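Local coordinates for protein pngf-ii (Elizabethkingia meningoseptica, PDB 4R4X) that probably cleaves the amide link between asparagine and the innermost sugar of N-linked glycans, as a bacterial peptide:N-glycosidase related to PNGase F, at residues T3-Y8 with K152-L157; V234-K239 with I360-S365; N280-Q285 with Y396-N401; S463-N468 with G477-D482. One frame throughout, in Å; residues are numbered along the deposited sequence.

Contact 1. Residues T3-Y8 with K152-L157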
loop_
_atom_site.group_PDB
_atom_site.type_symbol
_atom_site.label_atom_id
_atom_site.label_comp_id
_atom_site.label_asym_id
_atom_site.label_seq_id
_atom_site.Cartn_x
_atom_site.Cartn_y
_atom_site.Cartn_z
ATOM N N THR A 3 -21.329 33.312 -27.645
ATOM C CA THR A 3 -21.086 32.163 -26.791
ATOM C C THR A 3 -22.356 31.375 -26.545
ATOM O O THR A 3 -23.417 31.959 -26.270
ATOM C CB THR A 3 -20.493 32.625 -25.448
ATOM O OG1 THR A 3 -19.240 33.236 -25.713
ATOM C CG2 THR A 3 -20.290 31.462 -24.487
ATOM N N TYR A 4 -22.244 30.044 -26.598
ATOM C CA TYR A 4 -23.385 29.169 -26.327
ATOM C C TYR A 4 -23.084 28.188 -25.211
ATOM O O TYR A 4 -21.963 27.751 -25.049
ATOM C CB TYR A 4 -23.768 28.359 -27.564
ATOM C CG TYR A 4 -24.148 29.197 -28.746
ATOM C CD1 TYR A 4 -23.183 29.623 -29.630
ATOM C CD2 TYR A 4 -25.473 29.557 -28.979
ATOM C CE1 TYR A 4 -23.510 30.401 -30.723
ATOM C CE2 TYR A 4 -25.816 30.340 -30.077
ATOM C CZ TYR A 4 -24.826 30.754 -30.940
ATOM O OH TYR A 4 -25.103 31.537 -32.034
ATOM N N GLU A 5 -24.119 27.813 -24.481
ATOM C CA GLU A 5 -24.029 26.819 -23.433
ATOM C C GLU A 5 -24.912 25.660 -23.814
ATOM O O GLU A 5 -26.110 25.848 -24.013
ATOM C CB GLU A 5 -24.516 27.427 -22.127
ATOM C CG GLU A 5 -24.641 26.456 -20.973
ATOM C CD GLU A 5 -24.494 27.166 -19.628
ATOM O OE1 GLU A 5 -24.254 28.403 -19.625
ATOM O OE2 GLU A 5 -24.614 26.500 -18.584
ATOM N N ILE A 6 -24.326 24.476 -23.945
ATOM C CA ILE A 6 -25.069 23.277 -24.287
ATOM C C ILE A 6 -25.069 22.299 -23.133
ATOM O O ILE A 6 -24.007 21.980 -22.571
ATOM C CB ILE A 6 -24.469 22.576 -25.527
ATOM C CG1 ILE A 6 -24.358 23.567 -26.701
ATOM C CG2 ILE A 6 -25.331 21.366 -25.896
ATOM C CD1 ILE A 6 -23.052 24.332 -26.759
ATOM N N THR A 7 -26.259 21.836 -22.771
ATOM C CA THR A 7 -26.451 20.960 -21.656
ATOM C C THR A 7 -26.897 19.614 -22.151
ATOM O O THR A 7 -27.751 19.533 -23.018
ATOM C CB THR A 7 -27.531 21.517 -20.709
ATOM O OG1 THR A 7 -27.161 22.854 -20.342
ATOM C CG2 THR A 7 -27.667 20.619 -19.474
ATOM N N TYR A 8 -26.300 18.562 -21.607
ATOM C CA TYR A 8 -26.492 17.212 -22.133
ATOM C C TYR A 8 -27.132 16.282 -21.126
ATOM O O TYR A 8 -27.068 16.506 -19.911
ATOM C CB TYR A 8 -25.153 16.595 -22.551
ATOM C CG TYR A 8 -24.463 17.303 -23.694
ATOM C CD1 TYR A 8 -23.577 18.334 -23.453
ATOM C CD2 TYR A 8 -24.685 16.927 -25.013
ATOM C CE1 TYR A 8 -22.927 18.988 -24.493
ATOM C CE2 TYR A 8 -24.051 17.579 -26.065
ATOM C CZ TYR A 8 -23.168 18.601 -25.807
ATOM O OH TYR A 8 -22.522 19.260 -26.837
ATOM N N LYS A 152 -28.307 27.313 -25.447
ATOM C CA LYS A 152 -28.679 28.700 -25.123
ATOM C C LYS A 152 -27.527 29.659 -25.349
ATOM O O LYS A 152 -26.377 29.315 -25.077
ATOM C CB LYS A 152 -29.075 28.852 -23.657
ATOM C CG LYS A 152 -29.838 27.719 -23.012
ATOM C CD LYS A 152 -29.986 28.054 -21.527
ATOM C CE LYS A 152 -30.517 26.887 -20.697
ATOM N NZ LYS A 152 -32.000 26.791 -20.791
ATOM N N LYS A 153 -27.854 30.869 -25.805
ATOM C CA LYS A 153 -26.910 31.971 -25.912
ATOM C C LYS A 153 -26.591 32.547 -24.538
ATOM O O LYS A 153 -27.490 32.718 -23.728
ATOM C CB LYS A 153 -27.514 33.102 -26.758
ATOM C CG LYS A 153 -27.693 32.743 -28.217
ATOM C CD LYS A 153 -28.191 33.916 -29.050
ATOM C CE LYS A 153 -28.776 33.394 -30.352
ATOM N NZ LYS A 153 -28.922 34.452 -31.379
ATOM N N ILE A 154 -25.320 32.876 -24.296
ATOM C CA ILE A 154 -24.932 33.557 -23.062
ATOM C C ILE A 154 -23.960 34.680 -23.355
ATOM O O ILE A 154 -23.365 34.733 -24.435
ATOM C CB ILE A 154 -24.348 32.592 -22.001
ATOM C CG1 ILE A 154 -23.052 31.938 -22.486
ATOM C CG2 ILE A 154 -25.371 31.518 -21.650
ATOM C CD1 ILE A 154 -22.353 31.094 -21.438
ATOM N N LYS A 155 -23.789 35.552 -22.364
ATOM C CA LYS A 155 -23.032 36.798 -22.520
ATOM C C LYS A 155 -21.541 36.630 -22.848
ATOM O O LYS A 155 -20.956 37.473 -23.541
ATOM C CB LYS A 155 -23.183 37.662 -21.250
ATOM C CG LYS A 155 -24.414 38.560 -21.273
ATOM C CD LYS A 155 -24.712 39.206 -19.926
ATOM C CE LYS A 155 -23.534 39.998 -19.373
ATOM N NZ LYS A 155 -23.016 41.025 -20.325
ATOM N N ALA A 156 -20.927 35.569 -22.336
ATOM C CA ALA A 156 -19.484 35.376 -22.483
ATOM C C ALA A 156 -19.044 34.021 -21.940
ATOM O O ALA A 156 -19.740 33.402 -21.129
ATOM C CB ALA A 156 -18.735 36.484 -21.759
ATOM N N LEU A 157 -17.901 33.549 -22.410
ATOM C CA LEU A 157 -17.244 32.420 -21.780
ATOM C C LEU A 157 -16.389 33.037 -20.668
ATOM O O LEU A 157 -15.349 33.634 -20.934
ATOM C CB LEU A 157 -16.411 31.636 -22.795
ATOM C CG LEU A 157 -15.950 30.233 -22.356
ATOM C CD1 LEU A 157 -15.560 29.384 -23.558
ATOM C CD2 LEU A 157 -14.806 30.284 -21.370
HETATM O O HOH W 1 -21.587 35.741 -26.012
#
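Three backbone hydrogen bonds join T3-E5 to K152-I154. E5 N donates to K152 O at 2.8 Å, K152 N returns a bond to E5 O at 3.0 Å, and I154 N reaches T3 O at 2.9 Å. Between them Y4 and K153 form an antiparallel non-hydrogen-bonded pair, where Y4 CA approaches K152 O at 3.2 Å in a CA-H...O contact. A water bridges the next step, accepting from T3 N and donating to I154 O at 2.6 Å.

In the fold, this pairing sets the first strand of the chain, 3-12, against the end of strand 144-154. Strand 23-27 binds the other edge of 3-12, through backbone bonds of Y4 with T27 and I6 with S25, so the N-terminal strand is an inner one within the N-glycanase N-terminal domain.

The side-chain contacts divide between the two faces. On the face of T3, E5 and I154, T3 CG2, anti to its backbone N, meets I154 CG1 at 3.4 Å, closer than usual van der Waals contact. I154 CG1 sits between its own backbone N and carbonyl carbon (chi1 63°), while I154 CD1 at the tip is in van der Waals contact with E5 OE1 at 3.8 Å. On the reverse face the Y4 ring and the K153 chain run side by side, Y4 CE2 3.6 Å from K153 CG.

The polar ends find partners elsewhere: E5 OE2 forms a salt bridge with K40, and T3 OG1 is hydrogen-bonded to N28.

Contact 2. Residues V234-K239 with I360-S365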
loop_
_atom_site.group_PDB
_atom_site.type_symbol
_atom_site.label_atom_id
_atom_site.label_comp_id
_atom_site.label_asym_id
_atom_site.label_seq_id
_atom_site.Cartn_x
_atom_site.Cartn_y
_atom_site.Cartn_z
ATOM N N VAL A 234 1.472 -0.826 3.923
ATOM C CA VAL A 234 2.853 -0.433 4.061
ATOM C C VAL A 234 3.596 -1.003 2.884
ATOM O O VAL A 234 3.402 -2.177 2.556
ATOM C CB VAL A 234 3.464 -0.910 5.393
ATOM C CG1 VAL A 234 3.326 -2.422 5.586
ATOM C CG2 VAL A 234 4.916 -0.482 5.493
ATOM N N GLU A 235 4.421 -0.166 2.247
ATOM C CA GLU A 235 5.191 -0.570 1.060
ATOM C C GLU A 235 6.684 -0.288 1.178
ATOM O O GLU A 235 7.108 0.842 1.438
ATOM C CB GLU A 235 4.656 0.092 -0.204
ATOM C CG GLU A 235 5.294 -0.457 -1.495
ATOM C CD GLU A 235 4.584 0.049 -2.750
ATOM O OE1 GLU A 235 4.358 -0.737 -3.685
ATOM O OE2 GLU A 235 4.253 1.251 -2.809
ATOM N N LEU A 236 7.477 -1.335 0.964
ATOM C CA LEU A 236 8.922 -1.265 1.043
ATOM C C LEU A 236 9.510 -1.711 -0.289
ATOM O O LEU A 236 9.004 -2.672 -0.912
ATOM C CB LEU A 236 9.429 -2.175 2.172
ATOM C CG LEU A 236 10.959 -2.110 2.367
ATOM C CD1 LEU A 236 11.350 -2.017 3.825
ATOM C CD2 LEU A 236 11.644 -3.277 1.711
ATOM N N LYS A 237 10.560 -1.019 -0.725
ATOM C CA LYS A 237 11.312 -1.411 -1.915
ATOM C C LYS A 237 12.747 -1.615 -1.472
ATOM O O LYS A 237 13.248 -0.869 -0.650
ATOM C CB LYS A 237 11.256 -0.324 -3.000
ATOM C CG LYS A 237 9.888 0.154 -3.427
ATOM C CD LYS A 237 9.031 -0.931 -4.064
ATOM C CE LYS A 237 7.674 -0.362 -4.500
ATOM N NZ LYS A 237 7.830 0.643 -5.596
ATOM N N GLN A 238 13.404 -2.645 -1.972
ATOM C CA GLN A 238 14.727 -3.036 -1.468
ATOM C C GLN A 238 15.641 -3.461 -2.609
ATOM O O GLN A 238 15.179 -3.997 -3.595
ATOM C CB GLN A 238 14.576 -4.202 -0.479
ATOM C CG GLN A 238 15.853 -4.873 -0.001
ATOM C CD GLN A 238 16.367 -5.979 -0.914
ATOM O OE1 GLN A 238 15.613 -6.601 -1.656
ATOM N NE2 GLN A 238 17.654 -6.246 -0.842
ATOM N N LYS A 239 16.939 -3.218 -2.446
ATOM C CA LYS A 239 17.975 -3.866 -3.231
ATOM C C LYS A 239 19.247 -3.999 -2.423
ATOM O O LYS A 239 19.413 -3.335 -1.395
ATOM C CB LYS A 239 18.266 -3.085 -4.509
ATOM C CG LYS A 239 19.064 -1.810 -4.297
ATOM C CD LYS A 239 19.195 -1.079 -5.625
ATOM C CE LYS A 239 19.738 0.326 -5.462
ATOM N NZ LYS A 239 21.223 0.343 -5.505
ATOM N N ILE A 360 16.893 0.748 1.018
ATOM C CA ILE A 360 15.435 0.666 0.956
ATOM C C ILE A 360 14.732 2.024 0.854
ATOM O O ILE A 360 15.316 3.092 1.137
ATOM C CB ILE A 360 14.831 -0.078 2.179
ATOM C CG1 ILE A 360 14.861 0.820 3.411
ATOM C CG2 ILE A 360 15.566 -1.379 2.427
ATOM C CD1 ILE A 360 14.030 0.335 4.567
ATOM N N SER A 361 13.474 1.940 0.420
ATOM C CA SER A 361 12.482 2.987 0.556
ATOM C C SER A 361 11.288 2.390 1.282
ATOM O O SER A 361 11.051 1.191 1.188
ATOM C CB SER A 361 12.061 3.534 -0.811
ATOM O OG SER A 361 13.210 4.108 -1.462
ATOM N N LEU A 362 10.557 3.228 2.002
ATOM C CA LEU A 362 9.417 2.797 2.789
ATOM C C LEU A 362 8.391 3.915 2.930
ATOM O O LEU A 362 8.754 5.069 3.241
ATOM C CB LEU A 362 9.882 2.384 4.175
ATOM C CG LEU A 362 8.817 1.965 5.172
ATOM C CD1 LEU A 362 8.231 0.648 4.720
ATOM C CD2 LEU A 362 9.436 1.859 6.559
ATOM N N GLU A 363 7.117 3.566 2.733
ATOM C CA GLU A 363 6.006 4.482 2.959
ATOM C C GLU A 363 4.779 3.719 3.457
ATOM O O GLU A 363 4.688 2.491 3.318
ATOM C CB GLU A 363 5.686 5.282 1.678
ATOM C CG GLU A 363 5.101 4.456 0.536
ATOM C CD GLU A 363 4.932 5.227 -0.767
ATOM O OE1 GLU A 363 3.917 5.002 -1.466
ATOM O OE2 GLU A 363 5.801 6.066 -1.103
ATOM N N LEU A 364 3.869 4.458 4.075
ATOM C CA LEU A 364 2.541 4.000 4.394
ATOM C C LEU A 364 1.527 4.685 3.499
ATOM O O LEU A 364 1.746 5.819 3.048
ATOM C CB LEU A 364 2.201 4.330 5.848
ATOM C CG LEU A 364 3.148 3.931 6.972
ATOM C CD1 LEU A 364 2.580 4.344 8.328
ATOM C CD2 LEU A 364 3.394 2.437 6.960
ATOM N N SER A 365 0.417 4.016 3.221
ATOM C CA SER A 365 -0.688 4.657 2.529
ATOM C C SER A 365 -2.007 4.354 3.240
ATOM O O SER A 365 -2.239 3.223 3.738
ATOM C CB SER A 365 -0.770 4.220 1.067
ATOM O OG SER A 365 -1.013 2.840 0.940
HETATM O O HOH W 2 2.433 2.726 -1.386
#
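V234, L236, I360, L362 and L364 interdigitate on the buried face of two antiparallel strands. V234 CG2, anti to its backbone N, touches two leucine methyls, L362 CD1 at 3.6 Å and L364 CD2 at the same distance. Further along, the L236 and I360 side chains cross obliquely, CD1 of L236 3.6 Å from CD1 of I360.

Four backbone hydrogen bonds fix this register, a reciprocal pair between E235 and E363 and another between K237 and S361. The E235 N to E363 O bond, 2.9 Å long, is nearly straight at 177°.

The strands are the central pair of a four-stranded antiparallel sheet, with 326-331 beyond 234-239 and 186-196 beyond 360-365. M300 and F302 of strand 297-303 cover V234 and L236, so the apolar face packs against the nine-stranded sheet, which draws strands from both PNGase F-like regions.

On the reverse face E235 and E363 extend side by side, their carboxylate planes 61° apart. E235 OE2 and E363 OE1 stand 4.0 Å from each other, and one water donates to both, at 2.7 Å from E235 OE2. Two like charges this close should repel; a water giving a proton to each would ease that repulsion, and the nearby positive charges of R329, whose side chain touches E235, and of K237, with NZ 4.2 Å from E235 OE1, probably offset it further.

Contact 3. Residues N280-Q285 with Y396-N401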
loop_
_atom_site.group_PDB
_atom_site.type_symbol
_atom_site.label_atom_id
_atom_site.label_comp_id
_atom_site.label_asym_id
_atom_site.label_seq_id
_atom_site.Cartn_x
_atom_site.Cartn_y
_atom_site.Cartn_z
ATOM N N ASN A 280 15.081 -23.364 30.142
ATOM C CA ASN A 280 16.125 -23.968 29.284
ATOM C C ASN A 280 17.559 -23.503 29.577
ATOM O O ASN A 280 18.459 -23.860 28.853
ATOM C CB ASN A 280 15.795 -23.821 27.781
ATOM C CG ASN A 280 16.130 -22.444 27.201
ATOM O OD1 ASN A 280 16.170 -22.297 25.967
ATOM N ND2 ASN A 280 16.333 -21.436 28.048
ATOM N N GLY A 281 17.745 -22.682 30.604
ATOM C CA GLY A 281 19.068 -22.301 31.059
ATOM C C GLY A 281 19.611 -21.047 30.390
ATOM O O GLY A 281 20.659 -20.547 30.764
ATOM N N LYS A 282 18.886 -20.525 29.408
ATOM C CA LYS A 282 19.297 -19.333 28.714
ATOM C C LYS A 282 18.408 -18.143 29.098
ATOM O O LYS A 282 17.386 -18.293 29.800
ATOM C CB LYS A 282 19.252 -19.567 27.202
ATOM C CG LYS A 282 20.211 -20.646 26.745
ATOM C CD LYS A 282 20.174 -20.847 25.245
ATOM C CE LYS A 282 21.214 -21.866 24.806
ATOM N NZ LYS A 282 21.078 -22.105 23.339
ATOM N N SER A 283 18.817 -16.976 28.620
ATOM C CA SER A 283 18.103 -15.733 28.828
ATOM C C SER A 283 17.737 -15.078 27.525
ATOM O O SER A 283 18.490 -15.134 26.552
ATOM C CB SER A 283 18.942 -14.756 29.611
ATOM O OG SER A 283 18.968 -15.173 30.938
ATOM N N TYR A 284 16.582 -14.429 27.533
ATOM C CA TYR A 284 16.065 -13.757 26.348
ATOM C C TYR A 284 15.605 -12.392 26.813
ATOM O O TYR A 284 15.329 -12.200 28.011
ATOM C CB TYR A 284 14.948 -14.592 25.736
ATOM C CG TYR A 284 15.433 -15.977 25.415
ATOM C CD1 TYR A 284 16.164 -16.223 24.242
ATOM C CD2 TYR A 284 15.237 -17.022 26.291
ATOM C CE1 TYR A 284 16.665 -17.465 23.961
ATOM C CE2 TYR A 284 15.733 -18.287 26.022
ATOM C CZ TYR A 284 16.445 -18.506 24.850
ATOM O OH TYR A 284 16.942 -19.759 24.543
ATOM N N GLN A 285 15.535 -11.450 25.882
ATOM C CA GLN A 285 15.337 -10.054 26.227
ATOM C C GLN A 285 14.180 -9.423 25.452
ATOM O O GLN A 285 14.181 -9.400 24.227
ATOM C CB GLN A 285 16.609 -9.258 25.946
ATOM C CG GLN A 285 17.865 -9.824 26.576
ATOM C CD GLN A 285 18.503 -10.941 25.767
ATOM O OE1 GLN A 285 18.532 -10.909 24.523
ATOM N NE2 GLN A 285 19.033 -11.937 26.473
ATOM N N TYR A 396 19.255 -14.726 19.933
ATOM C CA TYR A 396 18.358 -15.397 18.995
ATOM C C TYR A 396 17.309 -16.174 19.749
ATOM O O TYR A 396 17.571 -16.620 20.853
ATOM C CB TYR A 396 19.122 -16.356 18.104
ATOM C CG TYR A 396 20.009 -15.664 17.134
ATOM C CD1 TYR A 396 21.318 -15.341 17.480
ATOM C CD2 TYR A 396 19.554 -15.321 15.870
ATOM C CE1 TYR A 396 22.149 -14.709 16.592
ATOM C CE2 TYR A 396 20.385 -14.697 14.967
ATOM C CZ TYR A 396 21.677 -14.393 15.342
ATOM O OH TYR A 396 22.505 -13.760 14.467
ATOM N N PRO A 397 16.132 -16.371 19.130
ATOM C CA PRO A 397 15.033 -17.035 19.811
ATOM C C PRO A 397 15.133 -18.557 19.816
ATOM O O PRO A 397 14.407 -19.252 19.113
ATOM C CB PRO A 397 13.798 -16.519 19.048
ATOM C CG PRO A 397 14.305 -16.245 17.673
ATOM C CD PRO A 397 15.677 -15.687 17.905
ATOM N N THR A 398 16.036 -19.053 20.656
ATOM C CA THR A 398 16.285 -20.475 20.832
ATOM C C THR A 398 15.494 -21.067 22.010
ATOM O O THR A 398 15.810 -22.154 22.507
ATOM C CB THR A 398 17.783 -20.681 21.066
ATOM O OG1 THR A 398 18.212 -19.864 22.189
ATOM C CG2 THR A 398 18.553 -20.261 19.848
HETATM N N MSE A 399 14.428 -20.388 22.430
HETATM C CA MSE A 399 13.704 -20.774 23.653
HETATM C C MSE A 399 12.813 -21.977 23.499
HETATM O O MSE A 399 12.288 -22.484 24.479
HETATM C CB MSE A 399 12.876 -19.598 24.188
HETATM C CG MSE A 399 11.672 -19.180 23.359
HETATM SE SE MSE A 399 12.212 -17.906 21.945
HETATM C CE MSE A 399 12.658 -16.343 23.059
ATOM N N PHE A 400 12.650 -22.462 22.280
ATOM C CA PHE A 400 11.627 -23.455 22.007
ATOM C C PHE A 400 12.095 -24.885 22.223
ATOM O O PHE A 400 11.325 -25.824 22.059
ATOM C CB PHE A 400 11.047 -23.207 20.625
ATOM C CG PHE A 400 10.247 -21.947 20.556
ATOM C CD1 PHE A 400 9.007 -21.877 21.175
ATOM C CD2 PHE A 400 10.724 -20.837 19.900
ATOM C CE1 PHE A 400 8.269 -20.723 21.137
ATOM C CE2 PHE A 400 9.978 -19.674 19.841
ATOM C CZ PHE A 400 8.750 -19.611 20.468
ATOM N N ASN A 401 13.335 -25.060 22.676
ATOM C CA ASN A 401 13.730 -26.387 23.169
ATOM C C ASN A 401 13.146 -26.742 24.543
ATOM O O ASN A 401 13.284 -27.874 24.979
ATOM C CB ASN A 401 15.240 -26.602 23.137
ATOM C CG ASN A 401 15.988 -25.784 24.180
ATOM O OD1 ASN A 401 16.989 -26.257 24.743
ATOM N ND2 ASN A 401 15.540 -24.580 24.432
HETATM O O HOH W 3 18.827 -24.358 26.086
HETATM O O HOH W 4 18.421 -23.379 23.293
#
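The Y284 ring has M399, a selenomethionine, over one face and polar atoms around its edge. M399 CB stands over the rim near CE2, 4.0 Å from the ring centroid, in a CH-pi contact. Bends at chi2 and chi3 fold the chain back, bringing CE to 3.7 Å from Y284 CG, while SE makes a Met-aromatic contact at 5.0 Å from the centroid. In the ring plane lie Y396 O, 3.3 Å from Y284 CE1, N280 OD1 beside the hydroxyl, and T398 OG1, which shares a 2.7 Å hydrogen bond with Y284 OH.

The N280 and N401 side chains cross at about a right angle, their amide planes 61° apart. N401 ND2 donates to N280 OD1 at 2.8 Å, approaching in the carbonyl plane on a lone pair. Waters extend the joint: one links N280 O to N401 OD1, and another accepts from K282 NZ and donates to T398 O.

The contact fastens a loop of the N-terminal PNGase F-like region, leading into strand 284-285, to the connection between strands 378-384 and 406-412. Q517 is hydrogen-bonded to both T398 O and F400 N, and N278 holds M399 O and the backbone N of N280.

The buried Y284 hydroxyl is thus satisfied at the ring edge by T398 OG1 while the ring face takes dispersion contacts from the selenomethionine, and the K282 ammonium reaches T398 O only through water.

Contact 4. Residues S463-N468 with G477-D482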
loop_
_atom_site.group_PDB
_atom_site.type_symbol
_atom_site.label_atom_id
_atom_site.label_comp_id
_atom_site.label_asym_id
_atom_site.label_seq_id
_atom_site.Cartn_x
_atom_site.Cartn_y
_atom_site.Cartn_z
ATOM N N SER A 463 9.354 -19.916 -7.543
ATOM C CA SER A 463 8.723 -18.829 -8.312
ATOM C C SER A 463 9.511 -17.510 -8.366
ATOM O O SER A 463 9.306 -16.743 -9.284
ATOM C CB SER A 463 7.310 -18.521 -7.766
ATOM O OG SER A 463 6.509 -19.691 -7.724
ATOM N N TYR A 464 10.392 -17.257 -7.391
ATOM C CA TYR A 464 10.990 -15.938 -7.178
ATOM C C TYR A 464 12.462 -15.943 -7.601
ATOM O O TYR A 464 13.243 -15.056 -7.228
ATOM C CB TYR A 464 10.802 -15.478 -5.709
ATOM C CG TYR A 464 9.364 -15.712 -5.292
ATOM C CD1 TYR A 464 8.330 -14.974 -5.831
ATOM C CD2 TYR A 464 9.051 -16.752 -4.459
ATOM C CE1 TYR A 464 7.000 -15.268 -5.528
ATOM C CE2 TYR A 464 7.742 -17.057 -4.139
ATOM C CZ TYR A 464 6.720 -16.326 -4.662
ATOM O OH TYR A 464 5.420 -16.696 -4.314
ATOM N N ARG A 465 12.812 -16.935 -8.409
ATOM C CA ARG A 465 14.206 -17.156 -8.829
ATOM C C ARG A 465 14.885 -15.907 -9.404
ATOM O O ARG A 465 16.063 -15.657 -9.115
ATOM C CB ARG A 465 14.250 -18.313 -9.835
ATOM C CG ARG A 465 15.637 -18.690 -10.299
ATOM C CD ARG A 465 16.414 -19.399 -9.208
ATOM N NE ARG A 465 17.795 -19.669 -9.600
ATOM C CZ ARG A 465 18.824 -18.846 -9.423
ATOM N NH1 ARG A 465 18.671 -17.646 -8.881
ATOM N NH2 ARG A 465 20.031 -19.240 -9.821
ATOM N N LEU A 466 14.148 -15.109 -10.173
ATOM C CA LEU A 466 14.726 -13.970 -10.888
ATOM C C LEU A 466 15.013 -12.763 -9.981
ATOM O O LEU A 466 15.630 -11.775 -10.410
ATOM C CB LEU A 466 13.829 -13.556 -12.058
ATOM C CG LEU A 466 13.680 -14.567 -13.200
ATOM C CD1 LEU A 466 12.751 -14.036 -14.292
ATOM C CD2 LEU A 466 15.031 -14.971 -13.773
ATOM N N PHE A 467 14.552 -12.836 -8.738
ATOM C CA PHE A 467 14.930 -11.843 -7.725
ATOM C C PHE A 467 16.263 -12.196 -7.049
ATOM O O PHE A 467 16.764 -11.407 -6.258
ATOM C CB PHE A 467 13.845 -11.698 -6.649
ATOM C CG PHE A 467 12.541 -11.159 -7.162
ATOM C CD1 PHE A 467 12.303 -9.778 -7.217
ATOM C CD2 PHE A 467 11.545 -12.020 -7.617
ATOM C CE1 PHE A 467 11.113 -9.282 -7.699
ATOM C CE2 PHE A 467 10.346 -11.526 -8.099
ATOM C CZ PHE A 467 10.109 -10.143 -8.112
ATOM N N ASN A 468 16.840 -13.368 -7.373
ATOM C CA ASN A 468 17.881 -13.973 -6.530
ATOM C C ASN A 468 19.185 -14.295 -7.279
ATOM O O ASN A 468 19.626 -15.446 -7.296
ATOM C CB ASN A 468 17.348 -15.270 -5.878
ATOM C CG ASN A 468 16.383 -15.007 -4.710
ATOM O OD1 ASN A 468 16.804 -14.736 -3.584
ATOM N ND2 ASN A 468 15.108 -15.098 -4.972
ATOM N N GLY A 477 21.063 -29.489 -9.029
ATOM C CA GLY A 477 20.418 -28.617 -9.995
ATOM C C GLY A 477 19.496 -27.539 -9.456
ATOM O O GLY A 477 18.899 -26.777 -10.235
ATOM N N LEU A 478 19.325 -27.519 -8.142
ATOM C CA LEU A 478 18.491 -26.529 -7.469
ATOM C C LEU A 478 19.365 -25.381 -6.986
ATOM O O LEU A 478 20.568 -25.556 -6.776
ATOM C CB LEU A 478 17.775 -27.180 -6.263
ATOM C CG LEU A 478 16.727 -28.226 -6.669
ATOM C CD1 LEU A 478 16.271 -29.079 -5.455
ATOM C CD2 LEU A 478 15.554 -27.544 -7.332
ATOM N N SER A 479 18.733 -24.231 -6.797
ATOM C CA SER A 479 19.331 -23.053 -6.212
ATOM C C SER A 479 18.735 -22.857 -4.824
ATOM O O SER A 479 17.608 -23.261 -4.564
ATOM C CB SER A 479 19.033 -21.844 -7.125
ATOM O OG SER A 479 19.877 -20.734 -6.849
ATOM N N SER A 480 19.491 -22.249 -3.917
ATOM C CA SER A 480 19.046 -22.084 -2.540
ATOM C C SER A 480 17.685 -21.409 -2.452
ATOM O O SER A 480 16.862 -21.808 -1.627
ATOM C CB SER A 480 20.068 -21.291 -1.714
ATOM O OG SER A 480 19.637 -21.222 -0.359
ATOM N N SER A 481 17.437 -20.424 -3.314
ATOM C CA SER A 481 16.198 -19.656 -3.271
ATOM C C SER A 481 14.965 -20.468 -3.706
ATOM O O SER A 481 13.858 -20.044 -3.464
ATOM C CB SER A 481 16.338 -18.342 -4.117
ATOM O OG SER A 481 16.482 -18.608 -5.499
ATOM N N ASP A 482 15.173 -21.610 -4.362
ATOM C CA ASP A 482 14.114 -22.516 -4.781
ATOM C C ASP A 482 13.562 -23.384 -3.640
ATOM O O ASP A 482 12.465 -23.918 -3.765
ATOM C CB ASP A 482 14.627 -23.515 -5.827
ATOM C CG ASP A 482 15.171 -22.860 -7.111
ATOM O OD1 ASP A 482 14.743 -21.728 -7.451
ATOM O OD2 ASP A 482 15.978 -23.536 -7.806
HETATM O O HOH W 5 17.151 -22.989 -10.297
#
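N468 and S481 make the tight part of this contact: the asparagine CG lies 3.4 Å from S481 CB, and S481 OG comes to 3.5 Å from N468 CB. The amide is held in place by its own segment and its surroundings. N468 ND2 donates to Y464 O at 2.9 Å from above the carbonyl plane, while F467 N reaches the same oxygen from the opposite face; N468 OD1 accepts from F306 N.

Beside it, the R465 guanidinium lies flat under S479, whose OG sits over its centre, 3.2 Å from the plane. A bend at chi2 (72°) turns CD aside, and this CD meets D482 OD1 at 3.4 Å. NH1 makes a weak bond to N468 O. The serine hydroxyl is engaged by S471 and G472.

The D482 carboxylate is fixed within its own segment: D482 OD2 accepts from S479 N at 3.0 Å, while D482 N bonds back to S479 O. Both segments belong to the long connection between strands 449-454 and 493-504.

Looser is the side where R465 NE faces D482. Their nearest charged atoms, R465 NE and D482 OD1, are 4.3 Å apart, beyond a salt bridge, and a water that donates to D482 OD2 receives only a weak bond from R465 NE. R465 and D482 are therefore likely to attract each other only weakly, across that gap and through a loosely held water.

Overall arrangement
Contact 1 stands apart from the rest: its centre is 50 Å from that of contact 2 and 79 Å from that of contact 3, in keeping with an N-terminal domain set well away from the PNGase F-like part. The zinc ion bound by E52 and D159 belongs to that domain, and the side chain of L157 in contact 1 comes within about 5 Å of it. Contacts 2, 3 and 4 share the other part. Contact 2 lies nearest the chain's centre, and contact 4 comes within about 7 Å of contact 2 (nearest atoms). Contact 3 lies further out, nearest atoms about 18 Å from contact 2 and 17 Å from contact 4. Along the chain, the segments of contacts 2 and 3 alternate.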